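Local coordinates for amidohydrolase 3 domain-containing protein (Pyrococcus horikoshii, PDB 3IGH), which is uncharacterised but is probably a metal-dependent hydrolase of the amidohydrolase family, acting on carbon-nitrogen bonds other than peptide bonds, at residues A[57-69]-A[440-453]. Residues are numbered along the deposited sequence; the frame is centred on the assembly and turned at random.
Sequences KYVMPAFFDSHLH and LHSYTYGSARVSLA. With SO4 (sulfate ion), chain B.
Phe64 lies along helix 440-450. Its CB, CG and CD2 lie 3.7 to 3.9 Å from Ser447 CB. CG stands anti to the backbone N (chi1 -168°), which carries the ring along the helix. Ala448 CA sits over one ring face, nearest CD1 and CE1, in a CH-pi contact 4.0 Å from the centroid. CE1 also reaches Ala453 CB; Ala453 N bonds Ala448 O, closing the Schellman motif at the helix end. CE2 and CZ lie against Ser451. With an alanine here, Ala448, Ser451 and Ala453 would probably lose the ring they pack on, leaving a gap. Phe64 N donates to Tyr443 O (2.9 Å, 162° at the hydrogen), in the kinked, wider pi-type turn 442-446. Ser447 OG lies 2.8 Å from Phe64 O, though its proton has another possible acceptor. The edge of Phe63 meets the face of Tyr443, T-shaped, centroids 4.9 Å apart, planes at 72°. Water links Tyr443 OH to Asp65 OD2, which also bonds Thr399. His67 and His69 fit the amidohydrolase HxH motif; their NE2 atoms hydrogen-bond a sulfate, probably from crystallisation liquor, weakly for His69. Strand 58-68 pairs in parallel with strand 202-210 and packs against helix 436-450; helix 408-417 touches Phe63 and Tyr443.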
ATOM      1  N   LYS A  57      26.415  -4.903 -26.303  1.00 53.67           N
ATOM      2  CA  LYS A  57      26.324  -5.497 -24.959  1.00 51.70           C
ATOM      3  C   LYS A  57      25.089  -6.383 -24.779  1.00 44.21           C
ATOM      4  O   LYS A  57      24.153  -6.339 -25.586  1.00 42.22           O
ATOM      5  CB  LYS A  57      26.377  -4.423 -23.869  1.00 51.06           C
ATOM      6  CG  LYS A  57      27.751  -3.789 -23.687  1.00 57.09           C
ATOM      7  CD  LYS A  57      27.714  -2.695 -22.629  1.00 63.74           C
ATOM      8  CE  LYS A  57      28.718  -1.586 -22.928  1.00 81.93           C
ATOM      9  NZ  LYS A  57      28.249  -0.673 -24.017  1.00 82.36           N
ATOM     10  N   TYR A  58      25.102  -7.186 -23.721  1.00 41.73           N
ATOM     11  CA  TYR A  58      24.058  -8.185 -23.488  1.00 42.39           C
ATOM     12  C   TYR A  58      23.140  -7.749 -22.348  1.00 40.62           C
ATOM     13  O   TYR A  58      23.577  -7.094 -21.398  1.00 41.72           O
ATOM     14  CB  TYR A  58      24.667  -9.566 -23.211  1.00 44.81           C
ATOM     15  CG  TYR A  58      25.417 -10.143 -24.395  1.00 45.12           C
ATOM     16  CD1 TYR A  58      24.848 -11.140 -25.184  1.00 47.05           C
ATOM     17  CD2 TYR A  58      26.694  -9.677 -24.736  1.00 46.34           C
ATOM     18  CE1 TYR A  58      25.538 -11.670 -26.287  1.00 46.67           C
ATOM     19  CE2 TYR A  58      27.388 -10.196 -25.828  1.00 50.68           C
ATOM     20  CZ  TYR A  58      26.803 -11.190 -26.599  1.00 56.36           C
ATOM     21  OH  TYR A  58      27.489 -11.698 -27.681  1.00 63.36           O
ATOM     22  N   VAL A  59      21.863  -8.094 -22.464  1.00 38.92           N
ATOM     23  CA  VAL A  59      20.856  -7.694 -21.473  1.00 42.27           C
ATOM     24  C   VAL A  59      20.072  -8.934 -21.044  1.00 37.24           C
ATOM     25  O   VAL A  59      19.656  -9.727 -21.888  1.00 40.33           O
ATOM     26  CB  VAL A  59      19.899  -6.581 -22.029  1.00 38.49           C
ATOM     27  CG1 VAL A  59      18.782  -6.234 -21.030  1.00 35.88           C
ATOM     28  CG2 VAL A  59      20.668  -5.320 -22.371  1.00 35.04           C
ATOM     29  N   MET A  60      19.898  -9.112 -19.734  1.00 31.19           N
ATOM     30  CA  MET A  60      19.077 -10.213 -19.214  1.00 33.89           C
ATOM     31  C   MET A  60      18.135  -9.671 -18.129  1.00 35.24           C
ATOM     32  O   MET A  60      18.408  -8.600 -17.573  1.00 29.22           O
ATOM     33  CB  MET A  60      19.953 -11.378 -18.687  1.00 32.32           C
ATOM     34  CG  MET A  60      20.823 -11.086 -17.466  1.00 33.40           C
ATOM     35  SD  MET A  60      21.687 -12.528 -16.745  1.00 27.41           S
ATOM     36  CE  MET A  60      20.421 -13.173 -15.644  1.00 39.40           C
ATOM     37  N   PRO A  61      17.024 -10.386 -17.837  1.00 32.98           N
ATOM     38  CA  PRO A  61      16.244  -9.986 -16.667  1.00 32.47           C
ATOM     39  C   PRO A  61      17.112  -9.995 -15.416  1.00 32.60           C
ATOM     40  O   PRO A  61      18.010 -10.834 -15.278  1.00 29.18           O
ATOM     41  CB  PRO A  61      15.165 -11.064 -16.573  1.00 32.22           C
ATOM     42  CG  PRO A  61      15.022 -11.578 -17.964  1.00 33.78           C
ATOM     43  CD  PRO A  61      16.403 -11.528 -18.540  1.00 33.37           C
ATOM     44  N   ALA A  62      16.873  -9.046 -14.523  1.00 32.02           N
ATOM     45  CA  ALA A  62      17.675  -8.959 -13.310  1.00 31.57           C
ATOM     46  C   ALA A  62      17.403 -10.154 -12.393  1.00 32.42           C
ATOM     47  O   ALA A  62      16.381 -10.837 -12.533  1.00 30.56           O
ATOM     48  CB  ALA A  62      17.408  -7.632 -12.600  1.00 29.97           C
ATOM     49  N   PHE A  63      18.340 -10.446 -11.494  1.00 28.16           N
ATOM     50  CA  PHE A  63      18.143 -11.520 -10.541  1.00 27.27           C
ATOM     51  C   PHE A  63      17.032 -11.158  -9.545  1.00 27.64           C
ATOM     52  O   PHE A  63      16.813  -9.979  -9.225  1.00 28.90           O
ATOM     53  CB  PHE A  63      19.445 -11.865  -9.810  1.00 29.98           C
ATOM     54  CG  PHE A  63      20.474 -12.545 -10.693  1.00 30.68           C
ATOM     55  CD1 PHE A  63      20.386 -13.911 -10.965  1.00 29.73           C
ATOM     56  CD2 PHE A  63      21.516 -11.817 -11.257  1.00 34.46           C
ATOM     57  CE1 PHE A  63      21.334 -14.550 -11.773  1.00 33.39           C
ATOM     58  CE2 PHE A  63      22.472 -12.441 -12.067  1.00 33.46           C
ATOM     59  CZ  PHE A  63      22.378 -13.806 -12.330  1.00 32.40           C
ATOM     60  N   PHE A  64      16.325 -12.186  -9.097  1.00 26.45           N
ATOM     61  CA  PHE A  64      15.265 -12.042  -8.099  1.00 27.51           C
ATOM     62  C   PHE A  64      15.598 -13.063  -7.009  1.00 27.57           C
ATOM     63  O   PHE A  64      15.496 -14.266  -7.229  1.00 26.39           O
ATOM     64  CB  PHE A  64      13.915 -12.339  -8.773  1.00 25.93           C
ATOM     65  CG  PHE A  64      12.688 -11.970  -7.953  1.00 28.88           C
ATOM     66  CD1 PHE A  64      11.605 -11.366  -8.583  1.00 27.50           C
ATOM     67  CD2 PHE A  64      12.598 -12.239  -6.578  1.00 27.78           C
ATOM     68  CE1 PHE A  64      10.451 -11.007  -7.864  1.00 34.44           C
ATOM     69  CE2 PHE A  64      11.458 -11.890  -5.854  1.00 29.14           C
ATOM     70  CZ  PHE A  64      10.378 -11.267  -6.510  1.00 27.83           C
ATOM     71  N   ASP A  65      16.034 -12.594  -5.845  1.00 24.30           N
ATOM     72  CA  ASP A  65      16.344 -13.502  -4.753  1.00 27.28           C
ATOM     73  C   ASP A  65      15.057 -13.760  -3.986  1.00 30.06           C
ATOM     74  O   ASP A  65      14.567 -12.888  -3.292  1.00 27.86           O
ATOM     75  CB  ASP A  65      17.403 -12.895  -3.823  1.00 24.38           C
ATOM     76  CG  ASP A  65      17.963 -13.904  -2.813  1.00 33.91           C
ATOM     77  OD1 ASP A  65      17.190 -14.637  -2.161  1.00 29.27           O
ATOM     78  OD2 ASP A  65      19.195 -13.931  -2.626  1.00 34.39           O
ATOM     79  N   SER A  66      14.531 -14.973  -4.082  1.00 26.69           N
ATOM     80  CA  SER A  66      13.193 -15.244  -3.542  1.00 25.39           C
ATOM     81  C   SER A  66      13.133 -15.505  -2.032  1.00 28.16           C
ATOM     82  O   SER A  66      12.058 -15.812  -1.506  1.00 30.86           O
ATOM     83  CB  SER A  66      12.526 -16.388  -4.321  1.00 30.21           C
ATOM     84  OG  SER A  66      13.251 -17.592  -4.173  1.00 37.19           O
ATOM     85  N   HIS A  67      14.253 -15.349  -1.324  1.00 25.49           N
ATOM     86  CA  HIS A  67      14.276 -15.592   0.133  1.00 30.66           C
ATOM     87  C   HIS A  67      15.552 -15.052   0.753  1.00 25.79           C
ATOM     88  O   HIS A  67      16.595 -15.698   0.689  1.00 29.82           O
ATOM     89  CB  HIS A  67      14.135 -17.100   0.422  1.00 26.03           C
ATOM     90  CG  HIS A  67      14.067 -17.462   1.876  1.00 33.58           C
ATOM     91  ND1 HIS A  67      13.039 -18.218   2.396  1.00 42.81           N
ATOM     92  CD2 HIS A  67      14.908 -17.215   2.907  1.00 35.28           C
ATOM     93  CE1 HIS A  67      13.245 -18.413   3.686  1.00 36.18           C
ATOM     94  NE2 HIS A  67      14.368 -17.808   4.025  1.00 39.73           N
ATOM     95  N   LEU A  68      15.468 -13.878   1.370  1.00 27.00           N
ATOM     96  CA  LEU A  68      16.582 -13.371   2.158  1.00 28.52           C
ATOM     97  C   LEU A  68      16.103 -12.491   3.308  1.00 28.63           C
ATOM     98  O   LEU A  68      14.909 -12.201   3.432  1.00 30.39           O
ATOM     99  CB  LEU A  68      17.620 -12.648   1.270  1.00 30.02           C
ATOM    100  CG  LEU A  68      17.203 -11.582   0.255  1.00 36.00           C
ATOM    101  CD1 LEU A  68      16.543 -10.355   0.911  1.00 27.11           C
ATOM    102  CD2 LEU A  68      18.433 -11.158  -0.517  1.00 29.19           C
ATOM    103  N   HIS A  69      17.050 -12.055   4.128  1.00 27.30           N
ATOM    104  CA  HIS A  69      16.773 -11.218   5.278  1.00 26.97           C
ATOM    105  C   HIS A  69      17.508  -9.909   5.075  1.00 34.10           C
ATOM    106  O   HIS A  69      18.701  -9.807   5.354  1.00 37.15           O
ATOM    107  CB  HIS A  69      17.268 -11.897   6.551  1.00 28.59           C
ATOM    108  CG  HIS A  69      16.722 -13.275   6.755  1.00 36.97           C
ATOM    109  ND1 HIS A  69      15.543 -13.515   7.426  1.00 41.78           N
ATOM    110  CD2 HIS A  69      17.203 -14.486   6.389  1.00 38.90           C
ATOM    111  CE1 HIS A  69      15.314 -14.818   7.455  1.00 37.19           C
ATOM    112  NE2 HIS A  69      16.303 -15.429   6.828  1.00 45.59           N
ATOM    113  N   LEU A 440      19.397 -19.805 -14.611  1.00 30.76           N
ATOM    114  CA  LEU A 440      19.043 -18.398 -14.811  1.00 34.02           C
ATOM    115  C   LEU A 440      17.535 -18.179 -14.833  1.00 33.76           C
ATOM    116  O   LEU A 440      17.048 -17.187 -14.297  1.00 31.13           O
ATOM    117  CB  LEU A 440      19.718 -17.811 -16.065  1.00 32.16           C
ATOM    118  CG  LEU A 440      21.254 -17.802 -15.998  1.00 36.03           C
ATOM    119  CD1 LEU A 440      21.850 -17.176 -17.258  1.00 35.32           C
ATOM    120  CD2 LEU A 440      21.797 -17.100 -14.737  1.00 33.02           C
ATOM    121  N   HIS A 441      16.804 -19.116 -15.431  1.00 31.05           N
ATOM    122  CA  HIS A 441      15.344 -19.090 -15.395  1.00 31.50           C
ATOM    123  C   HIS A 441      14.812 -19.138 -13.956  1.00 28.68           C
ATOM    124  O   HIS A 441      13.908 -18.375 -13.605  1.00 31.51           O
ATOM    125  CB  HIS A 441      14.764 -20.253 -16.209  1.00 27.58           C
ATOM    126  CG  HIS A 441      13.279 -20.403 -16.078  1.00 32.65           C
ATOM    127  ND1 HIS A 441      12.386 -19.656 -16.821  1.00 34.64           N
ATOM    128  CD2 HIS A 441      12.529 -21.219 -15.299  1.00 40.26           C
ATOM    129  CE1 HIS A 441      11.152 -20.005 -16.502  1.00 38.84           C
ATOM    130  NE2 HIS A 441      11.212 -20.950 -15.580  1.00 38.85           N
ATOM    131  N   SER A 442      15.376 -20.031 -13.136  1.00 28.66           N
ATOM    132  CA  SER A 442      14.947 -20.194 -11.745  1.00 31.17           C
ATOM    133  C   SER A 442      15.242 -18.960 -10.905  1.00 32.82           C
ATOM    134  O   SER A 442      14.468 -18.611 -10.013  1.00 32.35           O
ATOM    135  CB  SER A 442      15.590 -21.430 -11.114  1.00 31.85           C
ATOM    136  OG  SER A 442      15.168 -22.614 -11.767  1.00 37.52           O
ATOM    137  N   TYR A 443      16.340 -18.281 -11.233  1.00 28.64           N
ATOM    138  CA  TYR A 443      16.792 -17.102 -10.510  1.00 32.05           C
ATOM    139  C   TYR A 443      16.162 -15.793 -11.022  1.00 30.44           C
ATOM    140  O   TYR A 443      16.482 -14.704 -10.539  1.00 29.63           O
ATOM    141  CB  TYR A 443      18.308 -17.016 -10.621  1.00 28.80           C
ATOM    142  CG  TYR A 443      19.035 -16.650  -9.347  1.00 32.46           C
ATOM    143  CD1 TYR A 443      20.322 -17.123  -9.118  1.00 29.97           C
ATOM    144  CD2 TYR A 443      18.454 -15.828  -8.378  1.00 24.65           C
ATOM    145  CE1 TYR A 443      21.018 -16.793  -7.964  1.00 27.50           C
ATOM    146  CE2 TYR A 443      19.143 -15.495  -7.207  1.00 24.59           C
ATOM    147  CZ  TYR A 443      20.431 -15.985  -7.007  1.00 32.91           C
ATOM    148  OH  TYR A 443      21.143 -15.665  -5.863  1.00 29.81           O
ATOM    149  N   THR A 444      15.291 -15.885 -12.019  1.00 30.06           N
ATOM    150  CA  THR A 444      14.622 -14.695 -12.539  1.00 31.16           C
ATOM    151  C   THR A 444      13.109 -14.908 -12.510  1.00 31.22           C
ATOM    152  O   THR A 444      12.441 -14.544 -11.527  1.00 30.67           O
ATOM    153  CB  THR A 444      15.145 -14.297 -13.957  1.00 32.67           C
ATOM    154  OG1 THR A 444      15.002 -15.410 -14.850  1.00 32.76           O
ATOM    155  CG2 THR A 444      16.619 -13.878 -13.908  1.00 29.40           C
ATOM    156  N   TYR A 445      12.569 -15.527 -13.561  1.00 31.29           N
ATOM    157  CA  TYR A 445      11.130 -15.783 -13.639  1.00 32.26           C
ATOM    158  C   TYR A 445      10.652 -16.787 -12.586  1.00 29.29           C
ATOM    159  O   TYR A 445       9.563 -16.629 -12.043  1.00 29.10           O
ATOM    160  CB  TYR A 445      10.740 -16.236 -15.047  1.00 31.66           C
ATOM    161  CG  TYR A 445       9.254 -16.402 -15.299  1.00 40.04           C
ATOM    162  CD1 TYR A 445       8.407 -15.297 -15.387  1.00 38.00           C
ATOM    163  CD2 TYR A 445       8.705 -17.674 -15.487  1.00 42.39           C
ATOM    164  CE1 TYR A 445       7.042 -15.458 -15.636  1.00 40.43           C
ATOM    165  CE2 TYR A 445       7.348 -17.848 -15.738  1.00 42.41           C
ATOM    166  CZ  TYR A 445       6.524 -16.738 -15.816  1.00 37.04           C
ATOM    167  OH  TYR A 445       5.185 -16.913 -16.061  1.00 48.51           O
ATOM    168  N   GLY A 446      11.482 -17.788 -12.287  1.00 27.62           N
ATOM    169  CA  GLY A 446      11.147 -18.811 -11.293  1.00 27.44           C
ATOM    170  C   GLY A 446      10.917 -18.172  -9.932  1.00 31.75           C
ATOM    171  O   GLY A 446       9.865 -18.361  -9.321  1.00 29.91           O
ATOM    172  N   SER A 447      11.882 -17.363  -9.500  1.00 27.02           N
ATOM    173  CA  SER A 447      11.785 -16.614  -8.241  1.00 27.61           C
ATOM    174  C   SER A 447      10.603 -15.643  -8.177  1.00 29.13           C
ATOM    175  O   SER A 447       9.940 -15.525  -7.141  1.00 28.01           O
ATOM    176  CB  SER A 447      13.075 -15.857  -8.005  1.00 27.67           C
ATOM    177  OG  SER A 447      14.059 -16.696  -7.435  1.00 33.20           O
ATOM    178  N   ALA A 448      10.339 -14.960  -9.284  1.00 29.62           N
ATOM    179  CA  ALA A 448       9.196 -14.051  -9.365  1.00 31.14           C
ATOM    180  C   ALA A 448       7.866 -14.783  -9.200  1.00 28.43           C
ATOM    181  O   ALA A 448       7.005 -14.357  -8.430  1.00 28.04           O
ATOM    182  CB  ALA A 448       9.226 -13.302 -10.674  1.00 28.10           C
ATOM    183  N   ARG A 449       7.705 -15.885  -9.926  1.00 27.23           N
ATOM    184  CA  ARG A 449       6.494 -16.690  -9.829  1.00 30.20           C
ATOM    185  C   ARG A 449       6.292 -17.253  -8.431  1.00 29.92           C
ATOM    186  O   ARG A 449       5.174 -17.226  -7.912  1.00 29.33           O
ATOM    187  CB  ARG A 449       6.514 -17.824 -10.854  1.00 30.34           C
ATOM    188  CG  ARG A 449       6.319 -17.350 -12.290  1.00 41.99           C
ATOM    189  CD  ARG A 449       4.852 -17.089 -12.596  1.00 38.53           C
ATOM    190  NE  ARG A 449       4.160 -18.353 -12.847  1.00 62.92           N
ATOM    191  CZ  ARG A 449       2.862 -18.472 -13.107  1.00 71.94           C
ATOM    192  NH1 ARG A 449       2.081 -17.398 -13.150  1.00 62.50           N
ATOM    193  NH2 ARG A 449       2.341 -19.675 -13.320  1.00 63.83           N
ATOM    194  N   VAL A 450       7.373 -17.750  -7.826  1.00 26.83           N
ATOM    195  CA  VAL A 450       7.342 -18.255  -6.437  1.00 27.81           C
ATOM    196  C   VAL A 450       6.892 -17.154  -5.442  1.00 28.17           C
ATOM    197  O   VAL A 450       6.195 -17.427  -4.454  1.00 25.61           O
ATOM    198  CB  VAL A 450       8.724 -18.905  -6.075  1.00 29.45           C
ATOM    199  CG1 VAL A 450       8.894 -19.143  -4.578  1.00 36.18           C
ATOM    200  CG2 VAL A 450       8.883 -20.222  -6.835  1.00 38.38           C
ATOM    201  N   SER A 451       7.256 -15.912  -5.753  1.00 26.26           N
ATOM    202  CA  SER A 451       6.936 -14.752  -4.923  0.80 26.03           C
ATOM    203  C   SER A 451       5.632 -14.070  -5.344  1.00 25.95           C
ATOM    204  O   SER A 451       5.304 -12.995  -4.835  1.00 30.51           O
ATOM    205  CB  SER A 451       8.074 -13.734  -5.006  0.80 30.43           C
ATOM    206  OG  SER A 451       9.322 -14.328  -4.688  0.80 34.29           O
ATOM    207  N   LEU A 452       4.913 -14.681  -6.288  1.00 26.79           N
ATOM    208  CA  LEU A 452       3.652 -14.134  -6.836  1.00 26.33           C
ATOM    209  C   LEU A 452       3.824 -12.729  -7.432  1.00 31.83           C
ATOM    210  O   LEU A 452       2.955 -11.875  -7.317  1.00 30.70           O
ATOM    211  CB  LEU A 452       2.511 -14.190  -5.801  1.00 30.35           C
ATOM    212  CG  LEU A 452       2.195 -15.577  -5.207  1.00 27.95           C
ATOM    213  CD1 LEU A 452       1.090 -15.490  -4.137  1.00 29.91           C
ATOM    214  CD2 LEU A 452       1.810 -16.582  -6.293  1.00 31.59           C
ATOM    215  N   ALA A 453       4.963 -12.506  -8.070  1.00 29.17           N
ATOM    216  CA  ALA A 453       5.241 -11.231  -8.728  1.00 33.35           C
ATOM    217  C   ALA A 453       4.975 -11.439 -10.202  1.00 37.63           C
ATOM    218  O   ALA A 453       5.884 -11.838 -10.945  1.00 40.93           O
ATOM    219  CB  ALA A 453       6.677 -10.850  -8.516  1.00 30.55           C
TER
HETATM  220  S   SO4 B   1      14.865 -19.378   7.295  1.00 55.65           S
HETATM  221  O1  SO4 B   1      14.739 -17.964   7.006  1.00 45.31           O
HETATM  222  O2  SO4 B   1      16.109 -19.869   6.722  1.00 62.11           O
HETATM  223  O3  SO4 B   1      14.924 -19.568   8.738  1.00 61.71           O
HETATM  224  O4  SO4 B   1      13.735 -20.098   6.696  1.00 50.26           O
HETATM  225  O   HOH W   1      20.921 -13.361  -4.635  1.00 33.58           O